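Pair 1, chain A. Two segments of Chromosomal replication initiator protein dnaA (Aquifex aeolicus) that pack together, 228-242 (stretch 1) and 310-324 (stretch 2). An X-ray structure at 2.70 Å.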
# COMPACT_ATOMS: atom_id res chain seq x y z
N ASP A 228 2.52 9.70 -25.76
CA ASP A 228 2.07 10.03 -27.10
C ASP A 228 0.89 9.16 -27.45
O ASP A 228 -0.10 9.63 -28.02
CB ASP A 228 3.17 9.80 -28.14
CG ASP A 228 4.31 10.83 -28.06
OD1 ASP A 228 4.14 11.92 -27.45
OD2 ASP A 228 5.42 10.62 -28.61
N LYS A 229 0.99 7.88 -27.13
CA LYS A 229 -0.08 6.97 -27.48
C LYS A 229 -1.38 7.35 -26.78
O LYS A 229 -2.44 7.33 -27.38
CB LYS A 229 0.31 5.53 -27.20
CG LYS A 229 1.27 4.95 -28.21
CD LYS A 229 1.45 3.45 -27.97
CE LYS A 229 2.42 2.84 -28.95
NZ LYS A 229 3.69 2.60 -28.30
N LEU A 230 -1.28 7.71 -25.50
CA LEU A 230 -2.44 8.13 -24.74
C LEU A 230 -3.10 9.34 -25.39
O LEU A 230 -4.31 9.53 -25.31
CB LEU A 230 -2.06 8.47 -23.31
CG LEU A 230 -1.78 7.27 -22.42
CD1 LEU A 230 -2.06 7.64 -20.97
CD2 LEU A 230 -2.63 6.09 -22.86
N MSE A 231 -2.30 10.17 -26.04
CA MSE A 231 -2.83 11.33 -26.71
C MSE A 231 -3.50 10.87 -28.00
O MSE A 231 -4.54 11.41 -28.40
CB MSE A 231 -1.72 12.35 -26.99
CG MSE A 231 -2.19 13.66 -27.61
SE MSE A 231 -3.28 14.78 -26.42
CE MSE A 231 -2.69 14.03 -24.65
N GLN A 232 -2.92 9.86 -28.63
CA GLN A 232 -3.48 9.29 -29.84
C GLN A 232 -4.87 8.75 -29.54
O GLN A 232 -5.78 8.86 -30.36
CB GLN A 232 -2.60 8.18 -30.40
CG GLN A 232 -1.52 8.64 -31.35
CD GLN A 232 -0.75 7.47 -31.96
OE1 GLN A 232 0.26 7.03 -31.41
NE2 GLN A 232 -1.25 6.96 -33.08
N ILE A 233 -5.04 8.17 -28.35
CA ILE A 233 -6.34 7.65 -27.96
C ILE A 233 -7.35 8.79 -27.78
O ILE A 233 -8.52 8.65 -28.14
CB ILE A 233 -6.23 6.78 -26.71
CG1 ILE A 233 -5.76 5.38 -27.10
CG2 ILE A 233 -7.57 6.70 -26.01
CD1 ILE A 233 -5.55 4.46 -25.94
N VAL A 234 -6.88 9.92 -27.27
CA VAL A 234 -7.74 11.07 -27.12
C VAL A 234 -8.16 11.58 -28.49
O VAL A 234 -9.34 11.83 -28.73
CB VAL A 234 -7.08 12.19 -26.29
CG1 VAL A 234 -7.93 13.46 -26.33
CG2 VAL A 234 -6.89 11.72 -24.85
N GLU A 235 -7.19 11.71 -29.40
CA GLU A 235 -7.50 12.09 -30.78
C GLU A 235 -8.56 11.14 -31.33
O GLU A 235 -9.47 11.55 -32.04
CB GLU A 235 -6.27 11.98 -31.67
CG GLU A 235 -5.21 13.05 -31.48
CD GLU A 235 -3.95 12.78 -32.30
OE1 GLU A 235 -3.81 11.65 -32.84
OE2 GLU A 235 -3.10 13.69 -32.40
N PHE A 236 -8.43 9.86 -31.00
CA PHE A 236 -9.35 8.85 -31.51
C PHE A 236 -10.77 9.07 -31.02
O PHE A 236 -11.68 9.23 -31.83
CB PHE A 236 -8.87 7.45 -31.15
CG PHE A 236 -9.79 6.39 -31.62
CD1 PHE A 236 -9.86 6.06 -32.96
CD2 PHE A 236 -10.59 5.70 -30.72
CE1 PHE A 236 -10.72 5.08 -33.39
CE2 PHE A 236 -11.44 4.72 -31.14
CZ PHE A 236 -11.51 4.41 -32.49
N VAL A 237 -10.95 9.07 -29.71
CA VAL A 237 -12.27 9.27 -29.13
C VAL A 237 -12.92 10.50 -29.74
O VAL A 237 -14.13 10.52 -30.00
CB VAL A 237 -12.21 9.40 -27.61
CG1 VAL A 237 -13.44 10.11 -27.07
CG2 VAL A 237 -12.03 8.02 -26.97
N ALA A 238 -12.11 11.51 -30.00
CA ALA A 238 -12.58 12.74 -30.63
C ALA A 238 -13.22 12.45 -31.98
O ALA A 238 -14.44 12.40 -32.10
CB ALA A 238 -11.44 13.73 -30.79
N ASN A 239 -12.38 12.26 -32.99
CA ASN A 239 -12.84 12.01 -34.36
C ASN A 239 -14.06 11.09 -34.46
O ASN A 239 -14.79 11.15 -35.45
CB ASN A 239 -11.70 11.47 -35.22
CG ASN A 239 -10.45 12.32 -35.12
OD1 ASN A 239 -10.51 13.55 -35.13
ND2 ASN A 239 -9.30 11.66 -35.01
N TYR A 240 -14.29 10.26 -33.44
CA TYR A 240 -15.45 9.38 -33.44
C TYR A 240 -16.67 10.02 -32.76
O TYR A 240 -17.80 9.85 -33.23
CB TYR A 240 -15.13 8.03 -32.77
CG TYR A 240 -16.21 6.99 -33.02
CD1 TYR A 240 -16.20 6.22 -34.19
CD2 TYR A 240 -17.24 6.79 -32.11
CE1 TYR A 240 -17.20 5.28 -34.43
CE2 TYR A 240 -18.23 5.84 -32.34
CZ TYR A 240 -18.21 5.09 -33.50
OH TYR A 240 -19.19 4.16 -33.74
N TYR A 241 -16.44 10.75 -31.68
CA TYR A 241 -17.53 11.35 -30.91
C TYR A 241 -17.94 12.72 -31.41
O TYR A 241 -19.01 13.21 -31.07
CB TYR A 241 -17.15 11.44 -29.44
CG TYR A 241 -17.48 10.21 -28.66
CD1 TYR A 241 -17.15 8.95 -29.14
CD2 TYR A 241 -18.14 10.29 -27.44
CE1 TYR A 241 -17.46 7.81 -28.43
CE2 TYR A 241 -18.45 9.16 -26.72
CZ TYR A 241 -18.10 7.92 -27.22
OH TYR A 241 -18.41 6.78 -26.52
N ALA A 242 -17.09 13.34 -32.22
CA ALA A 242 -17.37 14.67 -32.72
C ALA A 242 -17.16 15.72 -31.63
O ALA A 242 -18.02 16.55 -31.37
CB ALA A 242 -18.79 14.75 -33.28
N HIS A 310 -20.77 -3.44 -26.67
CA HIS A 310 -20.31 -3.63 -28.04
C HIS A 310 -19.69 -2.37 -28.64
O HIS A 310 -18.79 -2.46 -29.47
CB HIS A 310 -21.46 -4.12 -28.93
CG HIS A 310 -21.68 -5.60 -28.85
ND1 HIS A 310 -22.79 -6.15 -28.24
CD2 HIS A 310 -20.93 -6.64 -29.29
CE1 HIS A 310 -22.71 -7.47 -28.32
NE2 HIS A 310 -21.60 -7.79 -28.95
N LEU A 311 -20.19 -1.22 -28.23
CA LEU A 311 -19.61 0.03 -28.68
C LEU A 311 -18.18 0.07 -28.15
O LEU A 311 -17.22 -0.08 -28.90
CB LEU A 311 -20.40 1.21 -28.12
CG LEU A 311 -20.60 2.42 -29.04
CD1 LEU A 311 -20.36 3.71 -28.28
CD2 LEU A 311 -19.70 2.35 -30.28
N VAL A 312 -18.06 0.25 -26.84
CA VAL A 312 -16.77 0.27 -26.19
C VAL A 312 -15.86 -0.80 -26.77
O VAL A 312 -14.70 -0.55 -27.07
CB VAL A 312 -16.91 0.04 -24.67
CG1 VAL A 312 -15.55 -0.28 -24.06
CG2 VAL A 312 -17.54 1.25 -24.00
N GLY A 313 -16.41 -2.00 -26.94
CA GLY A 313 -15.65 -3.11 -27.48
C GLY A 313 -15.08 -2.78 -28.84
O GLY A 313 -13.92 -3.06 -29.14
N PHE A 314 -15.91 -2.16 -29.67
CA PHE A 314 -15.49 -1.77 -31.01
C PHE A 314 -14.42 -0.66 -30.95
O PHE A 314 -13.47 -0.66 -31.73
CB PHE A 314 -16.69 -1.31 -31.81
CG PHE A 314 -16.36 -0.84 -33.18
CD1 PHE A 314 -16.12 -1.75 -34.19
CD2 PHE A 314 -16.28 0.51 -33.46
CE1 PHE A 314 -15.81 -1.32 -35.47
CE2 PHE A 314 -15.97 0.95 -34.73
CZ PHE A 314 -15.74 0.03 -35.73
N LEU A 315 -14.60 0.28 -30.03
CA LEU A 315 -13.66 1.37 -29.87
C LEU A 315 -12.30 0.84 -29.41
O LEU A 315 -11.25 1.30 -29.87
CB LEU A 315 -14.20 2.39 -28.86
CG LEU A 315 -15.49 3.12 -29.25
CD1 LEU A 315 -15.90 4.09 -28.16
CD2 LEU A 315 -15.29 3.84 -30.57
N GLU A 316 -12.34 -0.15 -28.52
CA GLU A 316 -11.13 -0.77 -28.00
C GLU A 316 -10.33 -1.38 -29.13
O GLU A 316 -9.12 -1.18 -29.22
CB GLU A 316 -11.49 -1.86 -26.99
CG GLU A 316 -12.04 -1.34 -25.67
CD GLU A 316 -12.52 -2.46 -24.77
OE1 GLU A 316 -12.66 -3.60 -25.26
OE2 GLU A 316 -12.74 -2.21 -23.57
N LYS A 317 -11.00 -2.12 -30.00
CA LYS A 317 -10.34 -2.80 -31.10
C LYS A 317 -9.75 -1.83 -32.11
O LYS A 317 -8.62 -1.99 -32.57
CB LYS A 317 -11.30 -3.79 -31.77
CG LYS A 317 -11.69 -4.97 -30.87
CD LYS A 317 -12.96 -5.67 -31.34
CE LYS A 317 -13.33 -6.84 -30.42
NZ LYS A 317 -13.24 -6.47 -28.97
N GLN A 318 -10.50 -0.80 -32.46
CA GLN A 318 -10.00 0.20 -33.38
C GLN A 318 -8.78 0.91 -32.79
O GLN A 318 -7.72 0.97 -33.42
CB GLN A 318 -11.10 1.19 -33.75
CG GLN A 318 -12.22 0.57 -34.56
CD GLN A 318 -11.74 -0.06 -35.86
OE1 GLN A 318 -11.11 0.60 -36.69
NE2 GLN A 318 -12.06 -1.34 -36.06
N ALA A 319 -8.93 1.43 -31.57
CA ALA A 319 -7.81 2.06 -30.87
C ALA A 319 -6.56 1.17 -30.93
O ALA A 319 -5.47 1.66 -31.21
CB ALA A 319 -8.18 2.35 -29.43
N PHE A 320 -6.72 -0.12 -30.67
CA PHE A 320 -5.58 -1.03 -30.71
C PHE A 320 -4.89 -1.04 -32.07
O PHE A 320 -3.68 -0.80 -32.18
CB PHE A 320 -6.01 -2.44 -30.33
CG PHE A 320 -4.92 -3.45 -30.47
CD1 PHE A 320 -4.02 -3.66 -29.45
CD2 PHE A 320 -4.81 -4.21 -31.62
CE1 PHE A 320 -3.04 -4.61 -29.57
CE2 PHE A 320 -3.82 -5.15 -31.74
CZ PHE A 320 -2.93 -5.35 -30.72
N ASP A 321 -5.65 -1.32 -33.12
CA ASP A 321 -5.12 -1.38 -34.47
C ASP A 321 -4.50 -0.06 -34.93
O ASP A 321 -3.57 -0.05 -35.74
CB ASP A 321 -6.23 -1.77 -35.46
CG ASP A 321 -6.66 -3.22 -35.33
OD1 ASP A 321 -5.99 -3.99 -34.61
OD2 ASP A 321 -7.65 -3.68 -35.93
N LYS A 322 -5.02 1.05 -34.42
CA LYS A 322 -4.56 2.36 -34.87
C LYS A 322 -3.44 2.94 -34.01
O LYS A 322 -2.63 3.72 -34.50
CB LYS A 322 -5.72 3.36 -34.92
CG LYS A 322 -6.95 2.87 -35.68
CD LYS A 322 -6.86 3.20 -37.16
CE LYS A 322 -8.16 2.85 -37.88
NZ LYS A 322 -8.33 1.38 -38.02
N ILE A 323 -3.39 2.56 -32.75
CA ILE A 323 -2.43 3.17 -31.84
C ILE A 323 -1.41 2.22 -31.22
O ILE A 323 -0.39 2.67 -30.72
CB ILE A 323 -3.19 3.94 -30.75
CG1 ILE A 323 -3.97 5.10 -31.39
CG2 ILE A 323 -2.22 4.46 -29.68
CD1 ILE A 323 -5.20 5.55 -30.60
N CYS A 324 -1.65 0.92 -31.27
CA CYS A 324 -0.73 -0.03 -30.63
C CYS A 324 0.09 -0.89 -31.58
O CYS A 324 1.05 -1.55 -31.15
CB CYS A 324 -1.49 -0.91 -29.65
SG CYS A 324 -2.53 0.07 -28.57
O HOH W 1 1.81 4.81 -32.01

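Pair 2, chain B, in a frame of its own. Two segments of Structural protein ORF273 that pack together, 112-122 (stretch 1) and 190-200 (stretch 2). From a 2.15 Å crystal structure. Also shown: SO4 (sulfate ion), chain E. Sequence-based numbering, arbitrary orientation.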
# COMPACT_ATOMS: atom_id res chain seq x y z
N SER B 112 -7.35 2.18 -6.01
CA SER B 112 -7.53 2.76 -4.72
C SER B 112 -9.01 3.24 -4.62
O SER B 112 -9.54 3.79 -5.60
CB SER B 112 -6.57 3.95 -4.62
OG SER B 112 -7.24 5.13 -4.24
N ILE B 113 -9.65 3.03 -3.44
CA ILE B 113 -11.04 3.44 -3.18
C ILE B 113 -11.15 4.95 -3.39
O ILE B 113 -12.07 5.42 -4.06
CB ILE B 113 -11.52 2.97 -1.76
CG1 ILE B 113 -11.96 1.51 -1.82
CG2 ILE B 113 -12.69 3.83 -1.19
CD1 ILE B 113 -13.26 1.19 -2.66
N SER B 114 -10.17 5.68 -2.85
CA SER B 114 -10.08 7.13 -2.94
C SER B 114 -10.18 7.59 -4.39
O SER B 114 -10.95 8.50 -4.69
CB SER B 114 -8.77 7.64 -2.32
OG SER B 114 -8.68 7.34 -0.94
N ASP B 115 -9.41 6.97 -5.27
CA ASP B 115 -9.40 7.28 -6.70
C ASP B 115 -10.74 7.04 -7.38
O ASP B 115 -11.23 7.95 -8.04
CB ASP B 115 -8.28 6.51 -7.43
CG ASP B 115 -6.89 7.13 -7.29
OD1 ASP B 115 -6.81 8.31 -6.96
OD2 ASP B 115 -5.90 6.43 -7.54
N ILE B 116 -11.34 5.87 -7.21
CA ILE B 116 -12.65 5.53 -7.85
C ILE B 116 -13.76 6.44 -7.38
O ILE B 116 -14.57 6.89 -8.18
CB ILE B 116 -13.06 4.03 -7.71
CG1 ILE B 116 -11.93 3.13 -8.01
CG2 ILE B 116 -14.36 3.62 -8.47
CD1 ILE B 116 -11.69 2.47 -6.84
N LEU B 117 -13.80 6.71 -6.07
CA LEU B 117 -14.79 7.61 -5.51
C LEU B 117 -14.59 9.02 -6.10
O LEU B 117 -15.57 9.62 -6.53
CB LEU B 117 -14.63 7.67 -3.98
CG LEU B 117 -15.66 8.53 -3.26
CD1 LEU B 117 -17.08 8.00 -3.49
CD2 LEU B 117 -15.34 8.67 -1.78
N LYS B 118 -13.34 9.53 -6.13
CA LYS B 118 -13.01 10.85 -6.69
C LYS B 118 -13.45 10.89 -8.17
O LYS B 118 -14.15 11.81 -8.58
CB LYS B 118 -11.50 11.13 -6.57
CG LYS B 118 -11.01 12.37 -7.31
CD LYS B 118 -9.53 12.64 -7.08
CE LYS B 118 -8.59 11.87 -7.96
NZ LYS B 118 -7.19 11.99 -7.48
N PHE B 119 -13.03 9.90 -8.95
CA PHE B 119 -13.35 9.77 -10.37
C PHE B 119 -14.87 9.70 -10.60
O PHE B 119 -15.36 10.40 -11.47
CB PHE B 119 -12.60 8.57 -10.99
CG PHE B 119 -11.07 8.61 -10.93
CD1 PHE B 119 -10.39 9.82 -10.83
CD2 PHE B 119 -10.31 7.44 -11.06
CE1 PHE B 119 -8.97 9.85 -10.83
CE2 PHE B 119 -8.89 7.49 -11.05
CZ PHE B 119 -8.24 8.69 -10.93
N TYR B 120 -15.63 8.91 -9.79
CA TYR B 120 -17.09 8.82 -9.93
C TYR B 120 -17.74 10.15 -9.61
O TYR B 120 -18.57 10.63 -10.39
CB TYR B 120 -17.72 7.70 -9.05
CG TYR B 120 -19.25 7.78 -9.01
CD1 TYR B 120 -20.02 7.20 -10.01
CD2 TYR B 120 -19.90 8.51 -8.02
CE1 TYR B 120 -21.41 7.35 -10.03
CE2 TYR B 120 -21.30 8.63 -8.01
CZ TYR B 120 -22.05 8.05 -9.02
OH TYR B 120 -23.42 8.20 -9.01
N LEU B 121 -17.40 10.76 -8.44
CA LEU B 121 -17.96 12.04 -8.02
C LEU B 121 -17.83 13.11 -9.08
O LEU B 121 -18.81 13.77 -9.42
CB LEU B 121 -17.37 12.51 -6.69
CG LEU B 121 -17.82 11.76 -5.42
CD1 LEU B 121 -16.95 12.14 -4.26
CD2 LEU B 121 -19.29 12.02 -5.08
N GLU B 122 -16.63 13.25 -9.65
CA GLU B 122 -16.32 14.25 -10.68
C GLU B 122 -17.00 13.99 -12.01
O GLU B 122 -17.40 14.95 -12.68
CB GLU B 122 -14.82 14.41 -10.85
CG GLU B 122 -14.26 15.09 -9.63
CD GLU B 122 -12.76 15.20 -9.45
OE1 GLU B 122 -11.98 14.71 -10.31
OE2 GLU B 122 -12.36 15.86 -8.47
N GLU B 190 -17.15 15.39 3.86
CA GLU B 190 -18.19 14.65 3.13
C GLU B 190 -17.59 13.54 2.29
O GLU B 190 -18.15 12.45 2.22
CB GLU B 190 -19.04 15.59 2.28
CG GLU B 190 -19.98 16.43 3.14
CD GLU B 190 -20.88 17.38 2.36
OE1 GLU B 190 -20.38 18.08 1.46
OE2 GLU B 190 -22.09 17.43 2.69
N PHE B 191 -16.46 13.82 1.65
CA PHE B 191 -15.74 12.83 0.87
C PHE B 191 -15.32 11.69 1.80
O PHE B 191 -15.56 10.52 1.48
CB PHE B 191 -14.52 13.47 0.19
CG PHE B 191 -13.74 12.51 -0.67
CD1 PHE B 191 -12.74 11.71 -0.12
CD2 PHE B 191 -13.98 12.43 -2.02
CE1 PHE B 191 -12.04 10.82 -0.89
CE2 PHE B 191 -13.28 11.54 -2.79
CZ PHE B 191 -12.31 10.74 -2.22
N ASN B 192 -14.72 12.03 2.95
CA ASN B 192 -14.26 11.07 3.96
C ASN B 192 -15.37 10.19 4.52
O ASN B 192 -15.17 8.98 4.66
CB ASN B 192 -13.45 11.77 5.06
CG ASN B 192 -12.13 12.33 4.57
OD1 ASN B 192 -11.53 11.85 3.59
ND2 ASN B 192 -11.64 13.35 5.25
N ASP B 193 -16.54 10.80 4.82
CA ASP B 193 -17.73 10.10 5.34
C ASP B 193 -18.19 9.06 4.34
O ASP B 193 -18.48 7.94 4.75
CB ASP B 193 -18.89 11.07 5.66
CG ASP B 193 -18.64 11.98 6.84
OD1 ASP B 193 -17.89 11.57 7.76
OD2 ASP B 193 -19.22 13.10 6.87
N ILE B 194 -18.23 9.42 3.04
CA ILE B 194 -18.62 8.48 1.98
C ILE B 194 -17.58 7.37 1.86
O ILE B 194 -17.95 6.19 1.85
CB ILE B 194 -18.92 9.18 0.62
CG1 ILE B 194 -20.10 10.17 0.77
CG2 ILE B 194 -19.21 8.14 -0.52
CD1 ILE B 194 -20.10 11.20 -0.31
N GLU B 195 -16.30 7.74 1.79
CA GLU B 195 -15.19 6.80 1.69
C GLU B 195 -15.23 5.71 2.79
O GLU B 195 -15.07 4.52 2.51
CB GLU B 195 -13.86 7.58 1.68
CG GLU B 195 -12.69 6.65 1.57
CD GLU B 195 -11.54 7.07 0.70
OE1 GLU B 195 -10.91 8.11 0.98
OE2 GLU B 195 -11.06 6.18 -0.03
N ARG B 196 -15.48 6.13 4.04
CA ARG B 196 -15.57 5.24 5.21
C ARG B 196 -16.67 4.17 5.03
O ARG B 196 -16.43 2.99 5.32
CB ARG B 196 -15.80 6.09 6.48
CG ARG B 196 -15.85 5.28 7.78
CD ARG B 196 -16.49 6.07 8.91
NE ARG B 196 -17.95 5.88 8.91
CZ ARG B 196 -18.85 6.77 8.49
NH1 ARG B 196 -18.46 7.96 8.06
NH2 ARG B 196 -20.14 6.48 8.51
N ILE B 197 -17.88 4.58 4.60
CA ILE B 197 -19.01 3.66 4.34
C ILE B 197 -18.66 2.62 3.25
O ILE B 197 -18.93 1.43 3.44
CB ILE B 197 -20.31 4.43 3.96
CG1 ILE B 197 -20.73 5.40 5.12
CG2 ILE B 197 -21.46 3.45 3.60
CD1 ILE B 197 -21.94 6.38 4.78
N VAL B 198 -18.12 3.09 2.11
CA VAL B 198 -17.78 2.27 0.95
C VAL B 198 -16.72 1.22 1.31
O VAL B 198 -16.92 0.03 1.00
CB VAL B 198 -17.35 3.12 -0.31
CG1 VAL B 198 -16.90 2.26 -1.50
CG2 VAL B 198 -18.41 4.14 -0.71
N ALA B 199 -15.64 1.65 2.00
CA ALA B 199 -14.49 0.79 2.26
C ALA B 199 -14.48 -0.01 3.55
O ALA B 199 -13.85 -1.06 3.60
CB ALA B 199 -13.23 1.61 2.17
N GLU B 200 -15.08 0.54 4.60
CA GLU B 200 -15.01 -0.02 5.97
C GLU B 200 -16.32 -0.41 6.63
O GLU B 200 -16.29 -0.97 7.73
CB GLU B 200 -14.34 1.02 6.89
CG GLU B 200 -12.98 1.49 6.45
CD GLU B 200 -12.49 2.61 7.33
OE1 GLU B 200 -11.98 2.31 8.43
OE2 GLU B 200 -12.58 3.79 6.92
S SO4 E . -6.01 4.44 -0.92
O1 SO4 E . -7.38 4.29 -1.38
O2 SO4 E . -5.04 4.10 -1.96
O3 SO4 E . -5.81 5.82 -0.51
O4 SO4 E . -5.77 3.52 0.20

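Two helices cross obliquely in both pairs, with 131° between N-to-C directions and 10.3 Å between axes in pair 1, and 123° and 10.5 Å in pair 2. The central 14 residues superpose with an RMSD of 0.5 Å, yet the residues differ at every matched inward position.

At the centre, Phe A236 matches Leu B117, and the side-chain centres fall 0.5 Å apart. Both CA-to-CB bonds point toward the partner helix and both side chains take chi1 t. Phe A236 is a knob among Leu A315, Gln A318, Ala A319 and Ile A323; its CZ lies 3.5 Å from Gln A318 CB, and Ala A319 N lies over one face of the ring. Leu B117 is smaller and spreads its methyls, CD1 3.7 Å from Ile B194 CG2 and CD2 3.7 Å from Phe B191 CE2.

Leu A315 matches Phe B191, so the aromatic ring changes helix. Leu A315 CD2 approaches Phe A236 CE2 at 4.0 Å, whereas in pair 2 Phe B191 is the knob, held among Ser B114, Leu B117, Lys B118 and Leu B121. A CH-pi contact occurs in each pair, with the leucine on different helices: Leu A315 CD2 sits over the Tyr A240 ring, and Leu B117 CD2 over the Phe B191 ring. Tyr A240 matches Leu B121, whose CD1 reaches Phe B191 CD2 at 3.7 Å.

Gln A318 and Ile B194 coincide within 0.1 Å at CA. Both start toward the partner, but the end of Gln A318 leads away, where its OE1 accepts from Lys A322 NZ at 3.2 Å; Ile B194 stays in the apolar contact.

Ala A319 matches Glu B195, and Ile A233 matches Ser B114. The small Ala A319 CB lies 4.3 Å from Phe A236 CD2, while Ile A233 CG1 meets Ile A323 CD1 at 3.5 Å. Pair 2 places a polar link here: Ser B114 OG donates to Glu B195 OE2 at 2.8 Å. Pair 1 has no direct hydrogen bond between its helices.

Ile A323 matches Ala B199, and Gln A232 matches Ile B113, so the isoleucine sits on the second helix in pair 1 and on the first in pair 2. Ile A323 fills a hole among Lys A229, Gln A232, Ile A233 and Phe A236, its CG1 3.5 Å from Gln A232 CB. In pair 2, Ile B113 CG2 packs 4.1 Å from Ala B199 CB. Lys A322 matches Val B198. Both start toward the partner helix, but the end of Lys A322 leads away, whereas Val B198 CG1 packs 4.0 Å from Ile B113 CD1.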